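Long-range contacts in DUF3836 domain-containing protein (Parabacteroides distasonis ATCC 8503, PDB 4R03), which is of unknown function but folds as a single-layer antiparallel beta-sheet thought to have evolved from repeated beta-hairpins: residues E46-R51 with F62-Y67; N12-S17 with F36-N41; K2-D7 with K18-Q23. All blocks are in the same frame, centred on the assembly; numbering follows the deposited sequence.

Contact 1 (E46-R51 with F62-Y67)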
loop_
_atom_site.group_PDB
_atom_site.type_symbol
_atom_site.label_atom_id
_atom_site.label_comp_id
_atom_site.label_asym_id
_atom_site.label_seq_id
_atom_site.Cartn_x
_atom_site.Cartn_y
_atom_site.Cartn_z
ATOM N N GLU A 46 0.797 8.614 1.969
ATOM C CA GLU A 46 0.962 7.437 2.774
ATOM C C GLU A 46 0.209 6.263 2.147
ATOM O O GLU A 46 -0.909 6.443 1.677
ATOM C CB GLU A 46 0.459 7.685 4.183
ATOM C CG GLU A 46 0.764 6.534 5.159
ATOM C CD GLU A 46 -0.117 6.554 6.379
ATOM O OE1 GLU A 46 0.176 7.289 7.347
ATOM O OE2 GLU A 46 -1.135 5.830 6.350
ATOM N N LYS A 47 0.856 5.103 2.125
ATOM C CA LYS A 47 0.270 3.837 1.669
ATOM C C LYS A 47 0.455 2.846 2.817
ATOM O O LYS A 47 1.588 2.616 3.256
ATOM C CB LYS A 47 0.894 3.332 0.405
ATOM C CG LYS A 47 0.482 1.952 -0.078
ATOM C CD LYS A 47 1.253 1.564 -1.305
ATOM C CE LYS A 47 0.764 0.307 -1.928
ATOM N NZ LYS A 47 1.498 0.044 -3.177
ATOM N N LYS A 48 -0.621 2.260 3.302
ATOM C CA LYS A 48 -0.571 1.183 4.277
ATOM C C LYS A 48 -1.028 -0.103 3.646
ATOM O O LYS A 48 -2.016 -0.100 2.896
ATOM C CB LYS A 48 -1.442 1.482 5.451
ATOM C CG LYS A 48 -0.898 2.448 6.403
ATOM C CD LYS A 48 -1.868 2.473 7.629
ATOM C CE LYS A 48 -1.507 3.557 8.546
ATOM N NZ LYS A 48 -2.273 3.437 9.783
ATOM N N ALA A 49 -0.305 -1.168 3.881
ATOM C CA ALA A 49 -0.618 -2.486 3.363
ATOM C C ALA A 49 -0.978 -3.369 4.567
ATOM O O ALA A 49 -0.250 -3.340 5.604
ATOM C CB ALA A 49 0.517 -3.101 2.614
ATOM N N PHE A 50 -2.053 -4.151 4.427
ATOM C CA PHE A 50 -2.529 -5.081 5.429
ATOM C C PHE A 50 -2.512 -6.493 4.867
ATOM O O PHE A 50 -2.864 -6.713 3.696
ATOM C CB PHE A 50 -3.958 -4.736 5.828
ATOM C CG PHE A 50 -4.156 -3.365 6.390
ATOM C CD1 PHE A 50 -4.198 -2.247 5.554
ATOM C CD2 PHE A 50 -4.294 -3.164 7.773
ATOM C CE1 PHE A 50 -4.380 -0.984 6.067
ATOM C CE2 PHE A 50 -4.454 -1.886 8.271
ATOM C CZ PHE A 50 -4.499 -0.801 7.420
ATOM N N ARG A 51 -2.162 -7.459 5.719
ATOM C CA ARG A 51 -2.261 -8.882 5.388
ATOM C C ARG A 51 -3.601 -9.407 5.949
ATOM O O ARG A 51 -4.156 -8.858 6.908
ATOM C CB ARG A 51 -1.083 -9.677 5.952
ATOM C CG ARG A 51 -1.022 -9.688 7.458
ATOM C CD ARG A 51 0.230 -10.516 7.935
ATOM N NE ARG A 51 0.271 -10.442 9.372
ATOM C CZ ARG A 51 -0.453 -11.210 10.173
ATOM N NH1 ARG A 51 -1.158 -12.188 9.689
ATOM N NH2 ARG A 51 -0.373 -11.048 11.498
ATOM N N PHE A 62 0.743 -4.558 7.935
ATOM C CA PHE A 62 1.907 -5.225 7.466
ATOM C C PHE A 62 3.072 -4.269 7.205
ATOM O O PHE A 62 4.161 -4.443 7.766
ATOM C CB PHE A 62 1.603 -6.094 6.216
ATOM C CG PHE A 62 2.736 -6.951 5.816
ATOM C CD1 PHE A 62 3.283 -7.852 6.714
ATOM C CD2 PHE A 62 3.291 -6.849 4.585
ATOM C CE1 PHE A 62 4.367 -8.638 6.383
ATOM C CE2 PHE A 62 4.404 -7.646 4.232
ATOM C CZ PHE A 62 4.935 -8.523 5.143
ATOM N N TYR A 63 2.837 -3.228 6.408
ATOM C CA TYR A 63 3.833 -2.173 6.189
ATOM C C TYR A 63 3.191 -0.874 5.890
ATOM O O TYR A 63 1.992 -0.784 5.588
ATOM C CB TYR A 63 4.874 -2.542 5.116
ATOM C CG TYR A 63 4.390 -2.594 3.659
ATOM C CD1 TYR A 63 4.052 -1.423 3.002
ATOM C CD2 TYR A 63 4.299 -3.772 2.978
ATOM C CE1 TYR A 63 3.656 -1.422 1.628
ATOM C CE2 TYR A 63 3.910 -3.780 1.592
ATOM C CZ TYR A 63 3.604 -2.605 0.985
ATOM O OH TYR A 63 3.158 -2.562 -0.351
ATOM N N GLN A 64 3.984 0.183 5.951
ATOM C CA GLN A 64 3.540 1.547 5.713
ATOM C C GLN A 64 4.649 2.260 4.926
ATOM O O GLN A 64 5.824 2.169 5.304
ATOM C CB GLN A 64 3.300 2.308 6.991
ATOM C CG GLN A 64 2.896 3.732 6.787
ATOM C CD GLN A 64 2.754 4.480 8.079
ATOM O OE1 GLN A 64 3.752 4.808 8.745
ATOM N NE2 GLN A 64 1.525 4.770 8.443
ATOM N N ILE A 65 4.287 2.936 3.833
ATOM C CA ILE A 65 5.261 3.755 3.105
ATOM C C ILE A 65 4.759 5.192 3.120
ATOM O O ILE A 65 3.556 5.457 2.951
ATOM C CB ILE A 65 5.378 3.256 1.669
ATOM C CG1 ILE A 65 5.714 1.770 1.595
ATOM C CG2 ILE A 65 6.371 4.148 0.840
ATOM C CD1 ILE A 65 5.807 1.201 0.244
ATOM N N THR A 66 5.677 6.147 3.354
ATOM C CA THR A 66 5.372 7.561 3.197
ATOM C C THR A 66 6.203 8.154 2.048
ATOM O O THR A 66 7.251 7.630 1.699
ATOM C CB THR A 66 5.573 8.385 4.474
ATOM O OG1 THR A 66 6.919 8.227 4.909
ATOM C CG2 THR A 66 4.634 7.948 5.571
ATOM N N TYR A 67 5.624 9.148 1.415
ATOM C CA TYR A 67 6.142 9.698 0.108
ATOM C C TYR A 67 6.356 11.192 0.241
ATOM O O TYR A 67 5.507 11.909 0.707
ATOM C CB TYR A 67 5.183 9.450 -1.048
ATOM C CG TYR A 67 4.825 8.008 -1.211
ATOM C CD1 TYR A 67 3.768 7.447 -0.462
ATOM C CD2 TYR A 67 5.484 7.195 -2.109
ATOM C CE1 TYR A 67 3.469 6.083 -0.598
ATOM C CE2 TYR A 67 5.195 5.819 -2.242
ATOM C CZ TYR A 67 4.178 5.281 -1.473
ATOM O OH TYR A 67 3.875 3.975 -1.648
HETATM O O HOH W 1 4.046 -0.826 -2.254
HETATM O O HOH W 2 0.052 5.076 10.822
#
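A49 O takes two backbone N-H groups from the facing strand: F62 N at 2.8 Å and, less closely, Y63 N at 3.2 Å. Two successive residues opposite one is a classic beta bulge. Beyond it the pairing is regular antiparallel: A49 N donates to Y63 O, and K47 and I65 exchange bonds through N and O, each 2.8 Å.

K47 sends its extended chain out on the face it shares with A49, Y63 and I65. Its NZ bonds to I107 O and S109 OG of the C-terminal tail, and also to a water that meets Y63 OH. Closer to the backbone, K47 CD lies 3.6 Å from Y67 OH, the two side chains crossing obliquely, and the backbone N of K47 sits at the edge of the Y67 ring.

Y63 CG stands between the backbone N and the carbonyl carbon (chi1 70°), and the ring beyond it lies against A49: A49 CB is 3.5 Å from the ring centroid, over the centre of one face, a CH-pi contact. On the other face K48 and Q64 run side by side, K48 CE 3.3 Å from Q64 NE2, and a water joins that amide nitrogen to K48 NZ, weakly on the lysine side. E46 crosses Q64, its carboxylate 35° from the amide plane and too poorly angled toward NE2 for a hydrogen bond; E46 OE2 takes a weak one from Q37 NE2.

The chemistry is two-sided: one face tethers a lysine to the chain terminus among tyrosines, while the other carries E46, K48 and Q64, the last two joined through a water.

Contact 2 (N12-S17 with F36-N41)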
loop_
_atom_site.group_PDB
_atom_site.type_symbol
_atom_site.label_atom_id
_atom_site.label_comp_id
_atom_site.label_asym_id
_atom_site.label_seq_id
_atom_site.Cartn_x
_atom_site.Cartn_y
_atom_site.Cartn_z
ATOM N N ASN A 12 -14.639 10.361 -4.800
ATOM C CA ASN A 12 -14.418 11.289 -5.899
ATOM C C ASN A 12 -13.301 10.817 -6.793
ATOM O O ASN A 12 -13.322 9.646 -7.156
ATOM C CB ASN A 12 -14.326 12.734 -5.383
ATOM C CG ASN A 12 -15.544 13.136 -4.605
ATOM O OD1 ASN A 12 -16.664 12.915 -5.075
ATOM N ND2 ASN A 12 -15.351 13.790 -3.434
ATOM N N GLY A 13 -12.277 11.621 -7.065
ATOM C CA GLY A 13 -11.251 11.214 -7.956
ATOM C C GLY A 13 -10.093 10.373 -7.412
ATOM O O GLY A 13 -9.137 10.144 -8.173
ATOM N N LYS A 14 -10.114 10.045 -6.129
ATOM C CA LYS A 14 -8.934 9.442 -5.475
ATOM C C LYS A 14 -9.245 8.043 -4.985
ATOM O O LYS A 14 -10.250 7.769 -4.321
ATOM C CB LYS A 14 -8.512 10.309 -4.299
ATOM C CG LYS A 14 -7.893 11.654 -4.769
ATOM C CD LYS A 14 -7.615 12.484 -3.607
ATOM C CE LYS A 14 -6.815 13.747 -3.986
ATOM N NZ LYS A 14 -7.645 14.648 -4.852
ATOM N N ILE A 15 -8.318 7.137 -5.306
ATOM C CA ILE A 15 -8.344 5.807 -4.681
ATOM C C ILE A 15 -8.091 5.880 -3.200
ATOM O O ILE A 15 -7.066 6.456 -2.760
ATOM C CB ILE A 15 -7.319 4.860 -5.368
ATOM C CG1 ILE A 15 -7.612 4.702 -6.829
ATOM C CG2 ILE A 15 -7.255 3.540 -4.670
ATOM C CD1 ILE A 15 -6.512 3.920 -7.609
ATOM N N ILE A 16 -8.977 5.321 -2.403
ATOM C CA ILE A 16 -8.841 5.259 -0.955
ATOM C C ILE A 16 -8.446 3.884 -0.462
ATOM O O ILE A 16 -7.754 3.756 0.560
ATOM C CB ILE A 16 -10.034 5.839 -0.230
ATOM C CG1 ILE A 16 -11.295 5.077 -0.500
ATOM C CG2 ILE A 16 -10.088 7.382 -0.466
ATOM C CD1 ILE A 16 -12.515 5.499 0.372
ATOM N N SER A 17 -8.882 2.829 -1.142
ATOM C CA SER A 17 -8.485 1.480 -0.778
ATOM C C SER A 17 -8.517 0.565 -1.981
ATOM O O SER A 17 -9.254 0.772 -2.939
ATOM C CB SER A 17 -9.388 0.900 0.288
ATOM O OG SER A 17 -10.735 0.725 -0.154
ATOM N N PHE A 36 -4.845 4.400 1.229
ATOM C CA PHE A 36 -4.067 5.553 0.746
ATOM C C PHE A 36 -4.555 6.826 1.395
ATOM O O PHE A 36 -5.760 7.072 1.549
ATOM C CB PHE A 36 -4.204 5.701 -0.778
ATOM C CG PHE A 36 -3.790 4.497 -1.554
ATOM C CD1 PHE A 36 -2.452 4.315 -1.912
ATOM C CD2 PHE A 36 -4.691 3.496 -1.857
ATOM C CE1 PHE A 36 -2.067 3.169 -2.608
ATOM C CE2 PHE A 36 -4.303 2.368 -2.531
ATOM C CZ PHE A 36 -2.979 2.197 -2.900
ATOM N N GLN A 37 -3.586 7.659 1.730
ATOM C CA GLN A 37 -3.866 9.034 2.145
ATOM C C GLN A 37 -3.070 9.995 1.252
ATOM O O GLN A 37 -2.113 9.619 0.594
ATOM C CB GLN A 37 -3.559 9.232 3.634
ATOM C CG GLN A 37 -4.403 8.358 4.590
ATOM C CD GLN A 37 -4.160 8.673 6.081
ATOM O OE1 GLN A 37 -4.417 9.779 6.551
ATOM N NE2 GLN A 37 -3.671 7.699 6.816
ATOM N N TYR A 38 -3.535 11.261 1.221
ATOM C CA TYR A 38 -3.066 12.244 0.241
ATOM C C TYR A 38 -2.603 13.542 0.932
ATOM O O TYR A 38 -3.143 13.914 1.956
ATOM C CB TYR A 38 -4.188 12.594 -0.749
ATOM C CG TYR A 38 -4.506 11.402 -1.589
ATOM C CD1 TYR A 38 -5.401 10.446 -1.113
ATOM C CD2 TYR A 38 -3.948 11.191 -2.818
ATOM C CE1 TYR A 38 -5.669 9.297 -1.870
ATOM C CE2 TYR A 38 -4.194 10.058 -3.566
ATOM C CZ TYR A 38 -5.119 9.119 -3.073
ATOM O OH TYR A 38 -5.284 7.991 -3.863
ATOM N N ASN A 39 -1.576 14.155 0.323
ATOM C CA ASN A 39 -1.121 15.493 0.783
ATOM C C ASN A 39 -2.001 16.604 0.198
ATOM O O ASN A 39 -2.930 16.353 -0.597
ATOM C CB ASN A 39 0.365 15.688 0.490
ATOM C CG ASN A 39 0.709 15.756 -0.961
ATOM O OD1 ASN A 39 -0.093 16.153 -1.809
ATOM N ND2 ASN A 39 1.956 15.388 -1.299
ATOM N N GLU A 40 -1.691 17.845 0.583
ATOM C CA GLU A 40 -2.495 19.008 0.160
ATOM C C GLU A 40 -2.455 19.237 -1.343
ATOM O O GLU A 40 -3.323 19.906 -1.904
ATOM C CB GLU A 40 -2.039 20.280 0.911
ATOM C CG GLU A 40 -0.664 20.811 0.513
ATOM C CD GLU A 40 -0.277 22.081 1.286
ATOM O OE1 GLU A 40 -1.196 22.851 1.669
ATOM O OE2 GLU A 40 0.938 22.301 1.496
ATOM N N ASN A 41 -1.456 18.697 -2.034
ATOM C CA ASN A 41 -1.385 18.774 -3.471
ATOM C C ASN A 41 -2.107 17.652 -4.201
ATOM O O ASN A 41 -2.057 17.559 -5.432
ATOM C CB ASN A 41 0.052 18.836 -3.925
ATOM C CG ASN A 41 0.759 20.067 -3.395
ATOM O OD1 ASN A 41 0.120 21.101 -3.109
ATOM N ND2 ASN A 41 2.071 19.956 -3.229
HETATM O O HOH W 3 -5.882 8.217 -6.618
#
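The hydroxyl of Y38 donates to I15 O at 2.6 Å, and the bond lies in the carbonyl plane on a lone pair of the oxygen. The same hydroxyl accepts from a water, 2.8 Å from Y38 OH, which in turn accepts from the backbone N of I15. Y38 OH therefore reaches both polar groups of I15, one directly and one through the water. The other polar link is from backbone to backbone: F36 N donates to I16 O at 3.1 Å, coming from above the carbonyl plane, 43° out of it.

Past that bond the strands splay. I16 and F36 have CA atoms 5.1 Å apart, but those of K14 and Y38 stand 8.7 Å apart, and the tyrosine side chain spans the gap. Y38 CG, anti to the carbonyl carbon (chi1 -67°), sets off toward strand 14-24, and the ring beyond it meets K14 and I15.

K14 slides past Y38 in the opposite direction, laying its methylenes over one face of the ring. K14 CD is 3.8 Å from the ring centroid and close to the normal, a CH-pi contact, whereas the ammonium is too distant for more than a weak cation-pi attraction. I15 O approaches the same ring at its edge. Nearer the paired end, I15 and F36 point the same way, with I15 CG2 3.8 Å from F36 CD2. F108 touches I15, F36 and Y38, and meets the F36 ring with the planes at about 55°.

Where the two strands of this hairpin part, then, a tyrosine hydroxyl and one water reach the N and O of I15, the backbones being too far apart there to pair directly, and the aliphatic part of a lysine lines the face of the ring.

Contact 3 (K2-D7 with K18-Q23)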
loop_
_atom_site.group_PDB
_atom_site.type_symbol
_atom_site.label_atom_id
_atom_site.label_comp_id
_atom_site.label_asym_id
_atom_site.label_seq_id
_atom_site.Cartn_x
_atom_site.Cartn_y
_atom_site.Cartn_z
ATOM N N LYS A 2 -2.238 -18.380 -11.459
ATOM C CA LYS A 2 -2.745 -17.258 -10.625
ATOM C C LYS A 2 -3.524 -16.256 -11.502
ATOM O O LYS A 2 -3.019 -15.776 -12.506
ATOM C CB LYS A 2 -1.580 -16.575 -9.966
ATOM C CG LYS A 2 -0.820 -17.474 -8.942
ATOM C CD LYS A 2 0.210 -16.600 -8.275
ATOM C CE LYS A 2 1.361 -17.331 -7.596
ATOM N NZ LYS A 2 0.815 -18.153 -6.576
ATOM N N ASP A 3 -4.727 -15.946 -11.043
ATOM C CA ASP A 3 -5.521 -14.818 -11.533
ATOM C C ASP A 3 -5.744 -13.905 -10.319
ATOM O O ASP A 3 -5.630 -14.382 -9.155
ATOM C CB ASP A 3 -6.857 -15.307 -12.113
ATOM C CG ASP A 3 -6.656 -16.124 -13.397
ATOM O OD1 ASP A 3 -6.444 -15.482 -14.481
ATOM O OD2 ASP A 3 -6.770 -17.382 -13.275
ATOM N N TYR A 4 -6.162 -12.669 -10.557
ATOM C CA TYR A 4 -6.379 -11.710 -9.492
ATOM C C TYR A 4 -7.719 -11.018 -9.699
ATOM O O TYR A 4 -8.083 -10.648 -10.842
ATOM C CB TYR A 4 -5.268 -10.662 -9.377
ATOM C CG TYR A 4 -3.959 -11.264 -9.025
ATOM C CD1 TYR A 4 -3.665 -11.587 -7.715
ATOM C CD2 TYR A 4 -3.023 -11.580 -10.035
ATOM C CE1 TYR A 4 -2.419 -12.160 -7.395
ATOM C CE2 TYR A 4 -1.807 -12.214 -9.714
ATOM C CZ TYR A 4 -1.536 -12.473 -8.401
ATOM O OH TYR A 4 -0.349 -13.132 -8.067
ATOM N N LEU A 5 -8.419 -10.836 -8.593
ATOM C CA LEU A 5 -9.643 -10.020 -8.555
ATOM C C LEU A 5 -9.323 -8.813 -7.661
ATOM O O LEU A 5 -8.789 -8.947 -6.540
ATOM C CB LEU A 5 -10.773 -10.840 -7.958
ATOM C CG LEU A 5 -12.115 -10.110 -7.837
ATOM C CD1 LEU A 5 -12.771 -9.864 -9.144
ATOM C CD2 LEU A 5 -13.080 -10.989 -6.981
ATOM N N TYR A 6 -9.556 -7.621 -8.175
ATOM C CA TYR A 6 -9.242 -6.412 -7.476
ATOM C C TYR A 6 -10.551 -5.710 -7.121
ATOM O O TYR A 6 -11.430 -5.587 -7.972
ATOM C CB TYR A 6 -8.424 -5.492 -8.306
ATOM C CG TYR A 6 -7.137 -6.101 -8.850
ATOM C CD1 TYR A 6 -5.985 -6.101 -8.109
ATOM C CD2 TYR A 6 -7.125 -6.651 -10.113
ATOM C CE1 TYR A 6 -4.825 -6.681 -8.582
ATOM C CE2 TYR A 6 -5.955 -7.219 -10.621
ATOM C CZ TYR A 6 -4.817 -7.206 -9.870
ATOM O OH TYR A 6 -3.621 -7.780 -10.301
ATOM N N ASP A 7 -10.629 -5.188 -5.905
ATOM C CA ASP A 7 -11.781 -4.366 -5.470
ATOM C C ASP A 7 -11.216 -3.002 -5.062
ATOM O O ASP A 7 -10.517 -2.910 -4.010
ATOM C CB ASP A 7 -12.473 -5.029 -4.283
ATOM C CG ASP A 7 -13.668 -4.254 -3.778
ATOM O OD1 ASP A 7 -14.191 -3.431 -4.536
ATOM O OD2 ASP A 7 -14.062 -4.473 -2.607
ATOM N N LYS A 18 -7.708 -0.480 -1.919
ATOM C CA LYS A 18 -7.699 -1.515 -2.947
ATOM C C LYS A 18 -7.454 -2.848 -2.232
ATOM O O LYS A 18 -6.452 -2.968 -1.492
ATOM C CB LYS A 18 -6.616 -1.260 -3.984
ATOM C CG LYS A 18 -6.509 -2.286 -5.090
ATOM C CD LYS A 18 -5.425 -1.887 -6.173
ATOM C CE LYS A 18 -5.711 -0.555 -6.863
ATOM N NZ LYS A 18 -4.953 -0.217 -8.167
ATOM N N VAL A 19 -8.306 -3.826 -2.496
ATOM C CA VAL A 19 -8.135 -5.204 -2.023
ATOM C C VAL A 19 -7.793 -6.093 -3.181
ATOM O O VAL A 19 -8.467 -6.063 -4.231
ATOM C CB VAL A 19 -9.390 -5.707 -1.286
ATOM C CG1 VAL A 19 -9.214 -7.184 -0.874
ATOM C CG2 VAL A 19 -9.633 -4.836 -0.061
ATOM N N VAL A 20 -6.766 -6.928 -2.999
ATOM C CA VAL A 20 -6.370 -7.919 -3.992
ATOM C C VAL A 20 -6.737 -9.289 -3.490
ATOM O O VAL A 20 -6.328 -9.673 -2.366
ATOM C CB VAL A 20 -4.838 -7.903 -4.231
ATOM C CG1 VAL A 20 -4.446 -8.922 -5.312
ATOM C CG2 VAL A 20 -4.360 -6.514 -4.580
ATOM N N PHE A 21 -7.516 -10.012 -4.284
ATOM C CA PHE A 21 -7.853 -11.411 -4.063
ATOM C C PHE A 21 -7.045 -12.294 -5.031
ATOM O O PHE A 21 -6.961 -11.994 -6.245
ATOM C CB PHE A 21 -9.310 -11.710 -4.285
ATOM C CG PHE A 21 -10.259 -10.969 -3.405
ATOM C CD1 PHE A 21 -10.643 -9.694 -3.716
ATOM C CD2 PHE A 21 -10.884 -11.607 -2.330
ATOM C CE1 PHE A 21 -11.567 -9.033 -2.919
ATOM C CE2 PHE A 21 -11.817 -10.912 -1.552
ATOM C CZ PHE A 21 -12.113 -9.651 -1.831
ATOM N N LEU A 22 -6.399 -13.319 -4.491
ATOM C CA LEU A 22 -5.726 -14.336 -5.301
ATOM C C LEU A 22 -6.675 -15.470 -5.646
ATOM O O LEU A 22 -7.311 -16.087 -4.773
ATOM C CB LEU A 22 -4.504 -14.870 -4.532
ATOM C CG LEU A 22 -3.783 -16.056 -5.211
ATOM C CD1 LEU A 22 -3.180 -15.643 -6.536
ATOM C CD2 LEU A 22 -2.673 -16.579 -4.261
ATOM N N GLN A 23 -6.794 -15.746 -6.937
ATOM C CA GLN A 23 -7.580 -16.844 -7.485
ATOM C C GLN A 23 -6.588 -17.898 -7.989
ATOM O O GLN A 23 -5.805 -17.613 -8.906
ATOM C CB GLN A 23 -8.438 -16.350 -8.616
ATOM C CG GLN A 23 -9.548 -15.361 -8.188
ATOM C CD GLN A 23 -10.043 -14.561 -9.340
ATOM O OE1 GLN A 23 -9.285 -13.966 -10.072
ATOM N NE2 GLN A 23 -11.348 -14.465 -9.450
HETATM O O HOH W 4 -6.646 -19.019 -11.250
#
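D3, L5 and D7 pair with Q23, F21 and V19 in an antiparallel arrangement, each pair exchanging two N-H to O bonds. The strand axes approach to 4.7 Å with their directions 151° apart, and the six bonds are regular. F21 N lies 2.8 Å from L5 O. The longest of the six, L5 N to F21 O, is 3.0 Å. Between them, at the non-hydrogen-bonded pairs Y4-L22 and Y6-V20, the CA atoms of Y4 and Y6 make C-H...O contacts with F21 O and V19 O.

On the face bearing Y4 and Y6, the two tyrosines pack against aliphatic branches. Y4 CE1 lies 3.7 Å from L22 CD1, while Y4 CD1 is equally close to V20 CG1. L22 CD1 also meets the methylenes of K2, whose NZ forms a salt bridge with E24. Y6 lies alongside V20, pointing the same way, and V20 CG2 comes to the edge of its ring, 3.9 Å from CD1.

On the opposite face Q23 leans over the neighbouring strand. Its OE1 sits 3.4 Å from D3 CB, and its NE2 reaches L5 CB at 4.0 Å. An alanine in place of Q23 would probably open a gap above D3 and L5, stripping both CB atoms of the amide that lies against them. F21 CB packs on L5 CB at 4.0 Å, and L5 O lies in the plane of the F21 ring, at its edge.

Strand 2-11 is the outermost strand on this side of the sheet within the chain. On its inner side, 14-24 bonds in turn to 27-38, through K18 to Y34, V20 to Q31 and V32, and L22 to N29.

All three contacts belong to one antiparallel sheet whose strands follow their order in the chain. Contacts 2 and 3 share strand 14-24: contact 3 pairs its later part with the outermost strand, contact 2 its beginning with strand 27-38, and their centres are 21 Å apart. Contacts 1 and 2, with centres 14 Å apart, touch directly, Q37 N lying 2.9 Å from E46 O in a probable hydrogen bond and K47 CG packing 3.8 Å from F36 CE1. Contacts 1 and 3 do not touch; their nearest atoms are about 7 Å apart. The C-terminal residues reach all three, through K47, F36 and K18. Phosphates, probably from crystallisation, lie near K14 and, separately, near V19.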